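Local coordinates for type III effector NopAA (Sinorhizobium fredii USDA 257, PDB 6SDU), which hydrolyses xyloglucan as a glycosyl hydrolase family 12 enzyme that serves as a type III secretion effector of a symbiotic bacterium, at residues A[138-143]-A[172-177]; A[107-112]-A[116-121]; A[150-155]-A[199-204]; A[124-127]-A[133-136]. All coordinates share one frame; numbering follows the deposited sequence.

Contact 1: residues A[138-143]-A[172-177]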
loop_
_atom_site.group_PDB
_atom_site.type_symbol
_atom_site.label_atom_id
_atom_site.label_comp_id
_atom_site.label_asym_id
_atom_site.label_seq_id
_atom_site.Cartn_x
_atom_site.Cartn_y
_atom_site.Cartn_z
ATOM N N ILE A 138 3.029 -3.820 -10.331
ATOM C CA ILE A 138 2.225 -4.610 -11.259
ATOM C C ILE A 138 2.149 -3.860 -12.575
ATOM O O ILE A 138 1.932 -2.640 -12.597
ATOM C CB ILE A 138 0.820 -4.833 -10.684
ATOM C CG1 ILE A 138 0.834 -5.880 -9.572
ATOM C CG2 ILE A 138 -0.162 -5.215 -11.787
ATOM C CD1 ILE A 138 -0.420 -5.812 -8.733
ATOM N N SER A 139 2.422 -4.565 -13.674
ATOM C CA SER A 139 2.530 -3.922 -14.972
ATOM C C SER A 139 2.255 -4.930 -16.080
ATOM O O SER A 139 2.656 -6.097 -15.987
ATOM C CB SER A 139 3.919 -3.275 -15.153
ATOM O OG SER A 139 4.015 -2.626 -16.412
ATOM N N TYR A 140 1.617 -4.440 -17.162
ATOM C CA TYR A 140 1.433 -5.248 -18.367
ATOM C C TYR A 140 2.745 -5.461 -19.097
ATOM O O TYR A 140 2.976 -6.538 -19.661
ATOM C CB TYR A 140 0.476 -4.561 -19.348
ATOM C CG TYR A 140 -0.979 -4.599 -18.971
ATOM C CD1 TYR A 140 -1.623 -5.806 -18.758
ATOM C CD2 TYR A 140 -1.710 -3.433 -18.886
ATOM C CE1 TYR A 140 -2.959 -5.843 -18.407
ATOM C CE2 TYR A 140 -3.061 -3.454 -18.560
ATOM C CZ TYR A 140 -3.679 -4.661 -18.321
ATOM O OH TYR A 140 -5.015 -4.690 -17.967
ATOM N N HIS A 141 3.589 -4.420 -19.138
ATOM C CA HIS A 141 4.774 -4.362 -19.981
ATOM C C HIS A 141 6.048 -4.127 -19.183
ATOM O O HIS A 141 6.052 -3.358 -18.212
ATOM C CB HIS A 141 4.598 -3.260 -21.022
ATOM C CG HIS A 141 3.361 -3.425 -21.829
ATOM N ND1 HIS A 141 3.176 -4.498 -22.669
ATOM C CD2 HIS A 141 2.237 -2.676 -21.916
ATOM C CE1 HIS A 141 1.988 -4.405 -23.246
ATOM N NE2 HIS A 141 1.398 -3.307 -22.806
ATOM N N TYR A 142 7.135 -4.770 -19.641
ATOM C CA TYR A 142 8.454 -4.672 -19.041
ATOM C C TYR A 142 9.493 -4.364 -20.109
ATOM O O TYR A 142 9.335 -4.726 -21.278
ATOM C CB TYR A 142 8.857 -5.974 -18.319
ATOM C CG TYR A 142 7.876 -6.348 -17.236
ATOM C CD1 TYR A 142 8.017 -5.858 -15.945
ATOM C CD2 TYR A 142 6.797 -7.175 -17.513
ATOM C CE1 TYR A 142 7.109 -6.192 -14.953
ATOM C CE2 TYR A 142 5.873 -7.511 -16.526
ATOM C CZ TYR A 142 6.032 -7.025 -15.253
ATOM O OH TYR A 142 5.113 -7.365 -14.275
ATOM N N ALA A 143 10.573 -3.703 -19.683
ATOM C CA ALA A 143 11.695 -3.397 -20.548
ATOM C C ALA A 143 12.610 -4.611 -20.648
ATOM O O ALA A 143 12.482 -5.559 -19.866
ATOM C CB ALA A 143 12.472 -2.197 -20.005
ATOM N N GLY A 172 -8.390 -10.378 -13.116
ATOM C CA GLY A 172 -8.647 -9.372 -14.132
ATOM C C GLY A 172 -8.940 -7.968 -13.638
ATOM O O GLY A 172 -9.224 -7.081 -14.459
ATOM N N HIS A 173 -8.794 -7.697 -12.348
ATOM C CA HIS A 173 -9.077 -6.362 -11.853
ATOM C C HIS A 173 -7.902 -5.424 -12.155
ATOM O O HIS A 173 -6.739 -5.842 -12.152
ATOM C CB HIS A 173 -9.421 -6.423 -10.353
ATOM C CG HIS A 173 -8.235 -6.323 -9.446
ATOM N ND1 HIS A 173 -7.521 -7.423 -9.023
ATOM C CD2 HIS A 173 -7.639 -5.247 -8.876
ATOM C CE1 HIS A 173 -6.536 -7.027 -8.231
ATOM N NE2 HIS A 173 -6.592 -5.712 -8.122
ATOM N N LYS A 174 -8.230 -4.173 -12.483
ATOM C CA LYS A 174 -7.248 -3.153 -12.846
ATOM C C LYS A 174 -6.413 -2.684 -11.650
ATOM O O LYS A 174 -6.951 -2.328 -10.597
ATOM C CB LYS A 174 -7.970 -1.951 -13.451
ATOM C CG LYS A 174 -7.041 -0.892 -13.998
ATOM C CD LYS A 174 -6.290 -1.444 -15.199
ATOM C CE LYS A 174 -7.137 -1.372 -16.450
ATOM N NZ LYS A 174 -6.493 -2.124 -17.561
ATOM N N VAL A 175 -5.100 -2.570 -11.845
ATOM C CA VAL A 175 -4.209 -2.046 -10.806
ATOM C C VAL A 175 -3.452 -0.841 -11.358
ATOM O O VAL A 175 -2.698 -0.966 -12.331
ATOM C CB VAL A 175 -3.213 -3.110 -10.308
ATOM C CG1 VAL A 175 -2.394 -2.581 -9.101
ATOM C CG2 VAL A 175 -3.921 -4.382 -9.966
ATOM N N ILE A 176 -3.637 0.314 -10.727
ATOM C CA ILE A 176 -2.901 1.533 -11.048
ATOM C C ILE A 176 -1.991 1.810 -9.851
ATOM O O ILE A 176 -2.478 1.965 -8.721
ATOM C CB ILE A 176 -3.849 2.720 -11.307
ATOM C CG1 ILE A 176 -4.920 2.382 -12.347
ATOM C CG2 ILE A 176 -3.070 3.943 -11.776
ATOM C CD1 ILE A 176 -4.363 2.249 -13.742
ATOM N N SER A 177 -0.677 1.865 -10.086
ATOM C CA SER A 177 0.309 2.055 -9.022
ATOM C C SER A 177 1.089 3.348 -9.222
ATOM O O SER A 177 1.615 3.597 -10.312
ATOM C CB SER A 177 1.291 0.889 -8.971
ATOM O OG SER A 177 0.611 -0.337 -8.872
HETATM O O HOH W 1 1.754 -2.645 -7.769
HETATM O O HOH W 2 0.216 -1.046 -11.348
#

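Contact 2: residues A[107-112]-A[116-121]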
loop_
_atom_site.group_PDB
_atom_site.type_symbol
_atom_site.label_atom_id
_atom_site.label_comp_id
_atom_site.label_asym_id
_atom_site.label_seq_id
_atom_site.Cartn_x
_atom_site.Cartn_y
_atom_site.Cartn_z
ATOM N N ALA A 107 3.083 0.731 1.115
ATOM C CA ALA A 107 2.162 1.321 0.144
ATOM C C ALA A 107 0.761 1.535 0.702
ATOM O O ALA A 107 0.283 0.756 1.534
ATOM C CB ALA A 107 2.039 0.433 -1.104
ATOM N N TYR A 108 0.091 2.579 0.174
ATOM C CA TYR A 108 -1.352 2.733 0.290
ATOM C C TYR A 108 -1.995 1.745 -0.671
ATOM O O TYR A 108 -1.480 1.515 -1.771
ATOM C CB TYR A 108 -1.799 4.151 -0.101
ATOM C CG TYR A 108 -1.687 5.135 1.018
ATOM C CD1 TYR A 108 -2.680 5.232 1.982
ATOM C CD2 TYR A 108 -0.558 5.931 1.145
ATOM C CE1 TYR A 108 -2.568 6.124 3.035
ATOM C CE2 TYR A 108 -0.437 6.833 2.191
ATOM C CZ TYR A 108 -1.439 6.910 3.141
ATOM O OH TYR A 108 -1.332 7.789 4.192
ATOM N N ASP A 109 -3.089 1.130 -0.243
ATOM C CA ASP A 109 -3.856 0.200 -1.073
ATOM C C ASP A 109 -5.303 0.686 -1.041
ATOM O O ASP A 109 -5.999 0.525 -0.037
ATOM C CB ASP A 109 -3.716 -1.238 -0.557
ATOM C CG ASP A 109 -3.818 -2.295 -1.666
ATOM O OD1 ASP A 109 -3.437 -2.030 -2.831
ATOM O OD2 ASP A 109 -4.309 -3.398 -1.366
ATOM N N ILE A 110 -5.751 1.326 -2.115
ATOM C CA ILE A 110 -7.076 1.922 -2.169
ATOM C C ILE A 110 -7.942 1.110 -3.128
ATOM O O ILE A 110 -7.560 0.884 -4.282
ATOM C CB ILE A 110 -6.993 3.403 -2.578
ATOM C CG1 ILE A 110 -6.139 4.163 -1.576
ATOM C CG2 ILE A 110 -8.419 4.060 -2.691
ATOM C CD1 ILE A 110 -5.433 5.342 -2.170
ATOM N N TRP A 111 -9.111 0.678 -2.655
ATOM C CA TRP A 111 -10.009 -0.162 -3.434
ATOM C C TRP A 111 -11.344 0.530 -3.680
ATOM O O TRP A 111 -11.791 1.355 -2.887
ATOM C CB TRP A 111 -10.293 -1.469 -2.722
ATOM C CG TRP A 111 -9.107 -2.348 -2.531
ATOM C CD1 TRP A 111 -8.195 -2.324 -1.496
ATOM C CD2 TRP A 111 -8.695 -3.385 -3.414
ATOM N NE1 TRP A 111 -7.230 -3.303 -1.701
ATOM C CE2 TRP A 111 -7.529 -3.971 -2.863
ATOM C CE3 TRP A 111 -9.197 -3.875 -4.625
ATOM C CZ2 TRP A 111 -6.873 -5.037 -3.477
ATOM C CZ3 TRP A 111 -8.543 -4.934 -5.241
ATOM C CH2 TRP A 111 -7.389 -5.502 -4.668
ATOM N N ASP A 112 -11.992 0.180 -4.777
ATOM C CA ASP A 112 -13.374 0.601 -4.901
ATOM C C ASP A 112 -14.263 -0.483 -4.299
ATOM O O ASP A 112 -13.801 -1.577 -3.968
ATOM C CB ASP A 112 -13.720 0.906 -6.354
ATOM C CG ASP A 112 -13.707 -0.306 -7.250
ATOM O OD1 ASP A 112 -12.953 -1.266 -6.988
ATOM O OD2 ASP A 112 -14.453 -0.279 -8.251
ATOM N N LYS A 116 -12.937 -3.902 -8.409
ATOM C CA LYS A 116 -12.508 -3.998 -9.795
ATOM C C LYS A 116 -11.403 -3.017 -10.105
ATOM O O LYS A 116 -10.770 -3.124 -11.157
ATOM C CB LYS A 116 -13.707 -3.779 -10.747
ATOM C CG LYS A 116 -14.765 -4.904 -10.648
ATOM C CD LYS A 116 -14.539 -5.986 -11.701
ATOM C CE LYS A 116 -14.901 -7.380 -11.174
ATOM N NZ LYS A 116 -13.789 -8.127 -10.455
ATOM N N HIS A 117 -11.128 -2.090 -9.196
ATOM C CA HIS A 117 -10.050 -1.124 -9.351
ATOM C C HIS A 117 -9.256 -1.039 -8.063
ATOM O O HIS A 117 -9.829 -0.845 -6.984
ATOM C CB HIS A 117 -10.610 0.254 -9.724
ATOM C CG HIS A 117 -11.349 0.244 -11.017
ATOM N ND1 HIS A 117 -12.718 0.090 -11.086
ATOM C CD2 HIS A 117 -10.908 0.325 -12.298
ATOM C CE1 HIS A 117 -13.093 0.103 -12.354
ATOM N NE2 HIS A 117 -12.014 0.249 -13.109
ATOM N N GLU A 118 -7.939 -1.186 -8.186
ATOM C CA GLU A 118 -7.000 -1.082 -7.078
ATOM C C GLU A 118 -6.014 0.039 -7.388
ATOM O O GLU A 118 -5.414 0.058 -8.472
ATOM C CB GLU A 118 -6.270 -2.418 -6.897
ATOM C CG GLU A 118 -5.443 -2.499 -5.689
ATOM C CD GLU A 118 -4.544 -3.740 -5.673
ATOM O OE1 GLU A 118 -4.644 -4.594 -6.588
ATOM O OE2 GLU A 118 -3.737 -3.844 -4.737
ATOM N N ILE A 119 -5.880 0.996 -6.472
ATOM C CA ILE A 119 -4.938 2.109 -6.626
ATOM C C ILE A 119 -3.902 2.021 -5.504
ATOM O O ILE A 119 -4.259 2.043 -4.316
ATOM C CB ILE A 119 -5.639 3.475 -6.623
ATOM C CG1 ILE A 119 -6.668 3.555 -7.767
ATOM C CG2 ILE A 119 -4.586 4.623 -6.715
ATOM C CD1 ILE A 119 -8.075 3.124 -7.377
ATOM N N MET A 120 -2.626 1.905 -5.881
ATOM C CA MET A 120 -1.513 1.775 -4.942
ATOM C C MET A 120 -0.665 3.037 -4.965
ATOM O O MET A 120 -0.412 3.607 -6.033
ATOM C CB MET A 120 -0.614 0.575 -5.279
ATOM C CG MET A 120 -1.297 -0.801 -5.382
ATOM S SD MET A 120 -0.092 -2.139 -5.150
ATOM C CE MET A 120 0.116 -2.040 -3.377
ATOM N N LEU A 121 -0.241 3.478 -3.791
ATOM C CA LEU A 121 0.687 4.595 -3.662
ATOM C C LEU A 121 1.863 4.098 -2.833
ATOM O O LEU A 121 1.704 3.844 -1.639
ATOM C CB LEU A 121 0.034 5.821 -3.011
ATOM C CG LEU A 121 -1.419 6.163 -3.402
ATOM C CD1 LEU A 121 -1.972 7.285 -2.503
ATOM C CD2 LEU A 121 -1.498 6.554 -4.867
#

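Contact 3: residues A[150-155]-A[199-204]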
loop_
_atom_site.group_PDB
_atom_site.type_symbol
_atom_site.label_atom_id
_atom_site.label_comp_id
_atom_site.label_asym_id
_atom_site.label_seq_id
_atom_site.Cartn_x
_atom_site.Cartn_y
_atom_site.Cartn_z
ATOM N N PRO A 150 6.689 2.558 -17.085
ATOM C CA PRO A 150 5.664 3.507 -16.626
ATOM C C PRO A 150 4.779 3.960 -17.776
ATOM O O PRO A 150 5.228 4.106 -18.916
ATOM C CB PRO A 150 6.479 4.701 -16.096
ATOM C CG PRO A 150 7.906 4.278 -16.085
ATOM C CD PRO A 150 8.063 3.083 -16.976
ATOM N N VAL A 151 3.509 4.183 -17.462
ATOM C CA VAL A 151 2.589 4.750 -18.445
ATOM C C VAL A 151 2.607 6.282 -18.409
ATOM O O VAL A 151 2.299 6.920 -19.416
ATOM C CB VAL A 151 1.169 4.189 -18.258
ATOM C CG1 VAL A 151 1.187 2.680 -18.497
ATOM C CG2 VAL A 151 0.636 4.506 -16.877
ATOM N N TYR A 152 2.926 6.883 -17.258
ATOM C CA TYR A 152 3.120 8.322 -17.115
ATOM C C TYR A 152 4.287 8.535 -16.170
ATOM O O TYR A 152 4.451 7.780 -15.205
ATOM C CB TYR A 152 1.884 9.045 -16.551
ATOM C CG TYR A 152 0.604 8.884 -17.355
ATOM C CD1 TYR A 152 0.275 9.782 -18.370
ATOM C CD2 TYR A 152 -0.280 7.839 -17.093
ATOM C CE1 TYR A 152 -0.898 9.638 -19.103
ATOM C CE2 TYR A 152 -1.448 7.680 -17.825
ATOM C CZ TYR A 152 -1.753 8.586 -18.825
ATOM O OH TYR A 152 -2.917 8.453 -19.557
ATOM N N SER A 153 5.095 9.554 -16.447
ATOM C CA SER A 153 6.280 9.863 -15.663
ATOM C C SER A 153 6.176 11.250 -15.037
ATOM O O SER A 153 5.578 12.166 -15.614
ATOM C CB SER A 153 7.545 9.784 -16.519
ATOM O OG SER A 153 7.922 8.441 -16.764
ATOM N N ASN A 154 6.747 11.373 -13.832
ATOM C CA ASN A 154 6.877 12.634 -13.079
ATOM C C ASN A 154 5.554 13.386 -12.970
ATOM O O ASN A 154 5.476 14.604 -13.130
ATOM C CB ASN A 154 7.970 13.517 -13.679
ATOM C CG ASN A 154 9.302 12.804 -13.743
ATOM O OD1 ASN A 154 9.841 12.380 -12.713
ATOM N ND2 ASN A 154 9.829 12.636 -14.948
ATOM N N VAL A 155 4.512 12.653 -12.614
ATOM C CA VAL A 155 3.198 13.252 -12.453
ATOM C C VAL A 155 3.140 13.909 -11.084
ATOM O O VAL A 155 3.425 13.274 -10.064
ATOM C CB VAL A 155 2.099 12.196 -12.611
ATOM C CG1 VAL A 155 0.723 12.826 -12.399
ATOM C CG2 VAL A 155 2.213 11.538 -13.973
ATOM N N LYS A 199 -9.243 9.324 -12.749
ATOM C CA LYS A 199 -10.495 9.383 -13.499
ATOM C C LYS A 199 -10.336 10.213 -14.771
ATOM O O LYS A 199 -10.813 9.813 -15.841
ATOM C CB LYS A 199 -11.598 9.963 -12.608
ATOM C CG LYS A 199 -12.986 10.001 -13.223
ATOM C CD LYS A 199 -13.963 10.718 -12.298
ATOM C CE LYS A 199 -15.356 10.845 -12.926
ATOM N NZ LYS A 199 -16.337 11.550 -12.042
ATOM N N SER A 200 -9.602 11.337 -14.685
ATOM C CA SER A 200 -9.386 12.227 -15.834
ATOM C C SER A 200 -8.604 11.562 -16.963
ATOM O O SER A 200 -8.677 12.025 -18.106
ATOM C CB SER A 200 -8.681 13.520 -15.388
ATOM O OG SER A 200 -7.263 13.411 -15.393
ATOM N N LYS A 201 -7.829 10.520 -16.673
ATOM C CA LYS A 201 -7.178 9.752 -17.727
ATOM C C LYS A 201 -8.046 8.605 -18.210
ATOM O O LYS A 201 -7.615 7.840 -19.074
ATOM C CB LYS A 201 -5.840 9.216 -17.240
ATOM C CG LYS A 201 -4.931 10.297 -16.734
ATOM C CD LYS A 201 -4.495 11.220 -17.840
ATOM C CE LYS A 201 -3.696 12.367 -17.268
ATOM N NZ LYS A 201 -3.125 13.232 -18.330
ATOM N N GLY A 202 -9.257 8.481 -17.673
ATOM C CA GLY A 202 -10.236 7.532 -18.159
ATOM C C GLY A 202 -10.139 6.110 -17.651
ATOM O O GLY A 202 -10.775 5.227 -18.237
ATOM N N TYR A 203 -9.395 5.860 -16.563
ATOM C CA TYR A 203 -9.311 4.499 -16.022
ATOM C C TYR A 203 -10.618 4.044 -15.381
ATOM O O TYR A 203 -10.930 2.850 -15.415
ATOM C CB TYR A 203 -8.163 4.390 -15.027
ATOM C CG TYR A 203 -6.843 4.426 -15.735
ATOM C CD1 TYR A 203 -6.384 3.323 -16.448
ATOM C CD2 TYR A 203 -6.076 5.586 -15.743
ATOM C CE1 TYR A 203 -5.166 3.364 -17.125
ATOM C CE2 TYR A 203 -4.869 5.644 -16.414
ATOM C CZ TYR A 203 -4.417 4.532 -17.103
ATOM O OH TYR A 203 -3.220 4.595 -17.775
ATOM N N PHE A 204 -11.377 4.960 -14.780
ATOM C CA PHE A 204 -12.681 4.646 -14.209
ATOM C C PHE A 204 -13.521 5.919 -14.188
ATOM O O PHE A 204 -13.024 7.017 -14.447
ATOM C CB PHE A 204 -12.572 4.036 -12.796
ATOM C CG PHE A 204 -11.603 4.747 -11.879
ATOM C CD1 PHE A 204 -11.860 6.042 -11.421
ATOM C CD2 PHE A 204 -10.441 4.109 -11.452
ATOM C CE1 PHE A 204 -10.955 6.697 -10.570
ATOM C CE2 PHE A 204 -9.526 4.756 -10.600
ATOM C CZ PHE A 204 -9.788 6.049 -10.152
#

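Contact 4: residues A[124-127]-A[133-136]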
loop_
_atom_site.group_PDB
_atom_site.type_symbol
_atom_site.label_atom_id
_atom_site.label_comp_id
_atom_site.label_asym_id
_atom_site.label_seq_id
_atom_site.Cartn_x
_atom_site.Cartn_y
_atom_site.Cartn_z
ATOM N N ASN A 124 7.690 4.293 0.330
ATOM C CA ASN A 124 9.093 3.915 0.505
ATOM C C ASN A 124 9.192 2.446 0.114
ATOM O O ASN A 124 8.276 1.665 0.391
ATOM C CB ASN A 124 9.600 4.143 1.944
ATOM C CG ASN A 124 11.140 4.193 2.043
ATOM O OD1 ASN A 124 11.868 4.022 1.052
ATOM N ND2 ASN A 124 11.633 4.410 3.251
ATOM N N TYR A 125 10.252 2.090 -0.602
ATOM C CA TYR A 125 10.343 0.748 -1.162
ATOM C C TYR A 125 11.810 0.445 -1.437
ATOM O O TYR A 125 12.667 1.329 -1.376
ATOM C CB TYR A 125 9.463 0.613 -2.417
ATOM C CG TYR A 125 9.518 1.805 -3.383
ATOM C CD1 TYR A 125 8.813 2.998 -3.119
ATOM C CD2 TYR A 125 10.243 1.727 -4.559
ATOM C CE1 TYR A 125 8.862 4.071 -3.991
ATOM C CE2 TYR A 125 10.296 2.797 -5.442
ATOM C CZ TYR A 125 9.615 3.963 -5.157
ATOM O OH TYR A 125 9.683 5.005 -6.041
ATOM N N THR A 126 12.102 -0.825 -1.693
ATOM C CA THR A 126 13.486 -1.221 -1.937
ATOM C C THR A 126 13.881 -1.194 -3.404
ATOM O O THR A 126 15.043 -1.453 -3.695
ATOM C CB THR A 126 13.754 -2.639 -1.416
ATOM O OG1 THR A 126 12.812 -3.540 -2.012
ATOM C CG2 THR A 126 13.623 -2.679 0.056
ATOM N N GLY A 127 12.927 -1.046 -4.324
ATOM C CA GLY A 127 13.199 -0.902 -5.744
ATOM C C GLY A 127 13.354 0.562 -6.109
ATOM O O GLY A 127 13.610 1.407 -5.250
ATOM N N GLY A 133 14.359 -2.885 -9.860
ATOM C CA GLY A 133 14.739 -3.216 -8.502
ATOM C C GLY A 133 14.261 -4.605 -8.133
ATOM O O GLY A 133 13.657 -5.316 -8.933
ATOM N N ASN A 134 14.553 -4.997 -6.883
ATOM C CA ASN A 134 14.109 -6.303 -6.408
ATOM C C ASN A 134 12.605 -6.361 -6.128
ATOM O O ASN A 134 12.107 -7.433 -5.769
ATOM C CB ASN A 134 14.937 -6.748 -5.184
ATOM C CG ASN A 134 14.750 -5.841 -3.962
ATOM O OD1 ASN A 134 13.950 -4.901 -3.978
ATOM N ND2 ASN A 134 15.469 -6.157 -2.879
ATOM N N VAL A 135 11.898 -5.224 -6.114
ATOM C CA VAL A 135 10.432 -5.209 -6.162
ATOM C C VAL A 135 10.041 -4.339 -7.338
ATOM O O VAL A 135 10.770 -3.401 -7.679
ATOM C CB VAL A 135 9.743 -4.693 -4.879
ATOM C CG1 VAL A 135 9.764 -5.739 -3.787
ATOM C CG2 VAL A 135 10.358 -3.365 -4.426
ATOM N N LYS A 136 8.941 -4.689 -8.002
ATOM C CA LYS A 136 8.456 -3.942 -9.159
ATOM C C LYS A 136 6.945 -3.790 -9.093
ATOM O O LYS A 136 6.249 -4.654 -8.544
ATOM C CB LYS A 136 8.849 -4.626 -10.485
ATOM C CG LYS A 136 10.350 -4.782 -10.696
ATOM C CD LYS A 136 10.653 -5.710 -11.859
ATOM C CE LYS A 136 12.177 -5.941 -12.034
ATOM N NZ LYS A 136 12.798 -6.878 -11.045
HETATM O O HOH W 3 16.175 -3.095 -5.552
#

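Contact 1: residues A[138-143]-A[172-177]
Lys174 meets Tyr140 with the end of its long side chain. The chain leaves with CG anti to the backbone N (chi1 -174°) and then bends at chi2 and chi3, which brings the amine back to the loop 138-143. Lys174 NZ donates a hydrogen bond of 3.0 Å to Tyr140 OH, at the edge of the ring and near its plane. The two side chains cross at about a right angle. Each polar end also has an acidic partner: Glu166 forms a salt bridge with the lysine, and Glu168 is hydrogen-bonded to the tyrosine hydroxyl. Next comes Val175, which packs against Ile138. Ile138 CD1 lies 3.8 Å from Val175 CG1, and the other branch, Ile138 CG2, is 4.0 Å from Val175 CB. Ser177 follows and meets the loop through two waters. One accepts from Ile138 N (3.1 Å) and sits 2.8 Å from Ser177 OG. The second is 2.6 Å from Ser177 OG and also within bonding distance of Ile138 O and Val175 O. Ile138 also touches a glucose unit of the bound cellobiose, as a residue of the sugar pocket. The strand 174-180 runs between strand 117-125, parallel to it, and strand 160-168, antiparallel to it. The loop is tied to the latter by a backbone bond between Tyr140 and Glu166.

Contact 2: residues A[107-112]-A[116-121]
Asp112 OD1 is gripped by two backbone amides at the turn of this beta hairpin. His117 N donates to Asp112 OD1 over 3.0 Å, from above the carboxylate plane, and Lys116 N adds a weak bond. The other oxygen, Asp112 OD2, takes a bond from Ser114 OG and a weak, nearly straight one from His117 ND1. Farther along, the strands pair in antiparallel register. Ile110 and Ile119 form a hydrogen-bonded pair, with Ile110 N to Ile119 O at 2.8 Å. On the face that carries Asp109, Trp111, Glu118 and Met120, Glu118 CG stands opposite the backbone N (chi1 -171°) and the chain continues extended, which lays it along the indole. Its CG sits over the six-membered ring of Trp111, 3.6 Å from the ring centroid, a CH-pi contact. Ring and carboxylate planes are 11° apart. Glu118 OE2 comes within 2.6 Å of Asp109 OD1, while Glu118 OE1 is bonded to His173. Trp111 NE1 donates to Asp109 OD2. Met120 on this face touches the bound cellobiose. On the other face, Ile110, Ile119 and Leu121 pack against helix 191-200. Strand 208-218 flanks the hairpin beside 103-112, and strand 174-180 beside 117-125.

Contact 3: residues A[150-155]-A[199-204]
A classic beta bulge and a helix end face each other in this surface contact. Val151 and Tyr152 form the bulge, both set opposite Val164 of the neighbouring strand 160-168. Helix 191-200 finishes in a Schellman motif, in which Gly202 takes positive phi (84°) and Gly202 N bonds Lys199 O at 2.7 Å. The residues on either side of that glycine, Lys201 and Tyr203, do the touching. The contact is packing only, and it joins the chain around strand 152-153 to the residues that follow helix 191-200. Tyr152 and Tyr203 come from opposite directions. The hydroxyl of Tyr203 reaches the edge of the Tyr152 ring, near its plane, with Tyr203 OH 3.6 Å from Tyr152 CE2. The ring carbons also approach each other, with Tyr152 CE2 4.2 Å from Tyr203 CE2. Lys201 passes the outer end of the Tyr152 ring with its methylene groups. Its chain bends at chi2 (-67°), which lays CG and CD beside the phenol. Tyr203 also packs on Ile198 and Glu166. The bulge thus meets the residues just past the helix through side chains alone, while Trp197, edge-to-face with Tyr152, carries the contact with the helix itself. Val151 adds one methyl, its CG2 lying 4.0 Å from Tyr203 OH. The aliphatic part of the lysine comes closest at Lys201 CD, 3.6 Å from Tyr152 OH.

Contact 4: residues A[124-127]-A[133-136]
Thr126 and Asn134 both turn their side chains into the position between backbone N and carbonyl carbon, with chi1 of 55° for Thr126 OG1 and 64° for Asn134 CG. This brings the hydroxyl and the amide together at the neck of a short loop. The loop leaves the end of strand 117-125 in the beta-jelly-roll fold, a two-sheet sandwich, of this family 12 hydrolase and returns on itself. Thr126 OG1 donates to Asn134 OD1 over 2.6 Å. The donor lies in the carbonyl plane, on a lone pair, with a C=O...donor angle of 131°. The same hydroxyl oxygen accepts from Trp104 N, so two bonds hold it. The amide is fixed at its other end as well, because Asn134 ND2 bonds Gly102 O. Both segments are thereby tied to the chain at and just before the start of strand 103-112. A water adds a second bridge between the two segments. It donates to Thr126 O and accepts from Asn134 N at 2.8 Å. Beside this polar pair, Val135 brings a methyl against the chain, with its CG2 3.4 Å from Thr126 OG1 and 3.5 Å from Gly127 N. The two backbones come nearest, CA to CA, at two glycines: Gly127 CA and Gly133 CA are 3.9 Å apart. Lys183 reaches in from outside and bonds the carbonyls of Tyr125 and Gly127. Lys136, which touches the bound cellobiose, bends back over its own segment. Lys136 NZ donates to Gly133 O at 2.8 Å, nearly along the C=O axis.

From the N terminus, contact 2 closes first, as the hairpin of strands 103-112 and 117-125. Strand 117-125 then runs on to contact 4, which closes the small loop between 127 and 133. Contact 1 opens just beyond it, with 28 residues between its segments, and closes on strand 174-180. Contact 3 opens inside that span and closes after it, near the end of helix 191-200, so contacts 1 and 3 cross. Contacts 1 and 2 meet through His173 and Glu118 and through backbone pairing of Ile176 with Met120. Ile176 packs on Tyr203 of contact 3. Contacts 1, 2 and 4 each supply a residue of the glucose pocket; contact 3 lies at the surface.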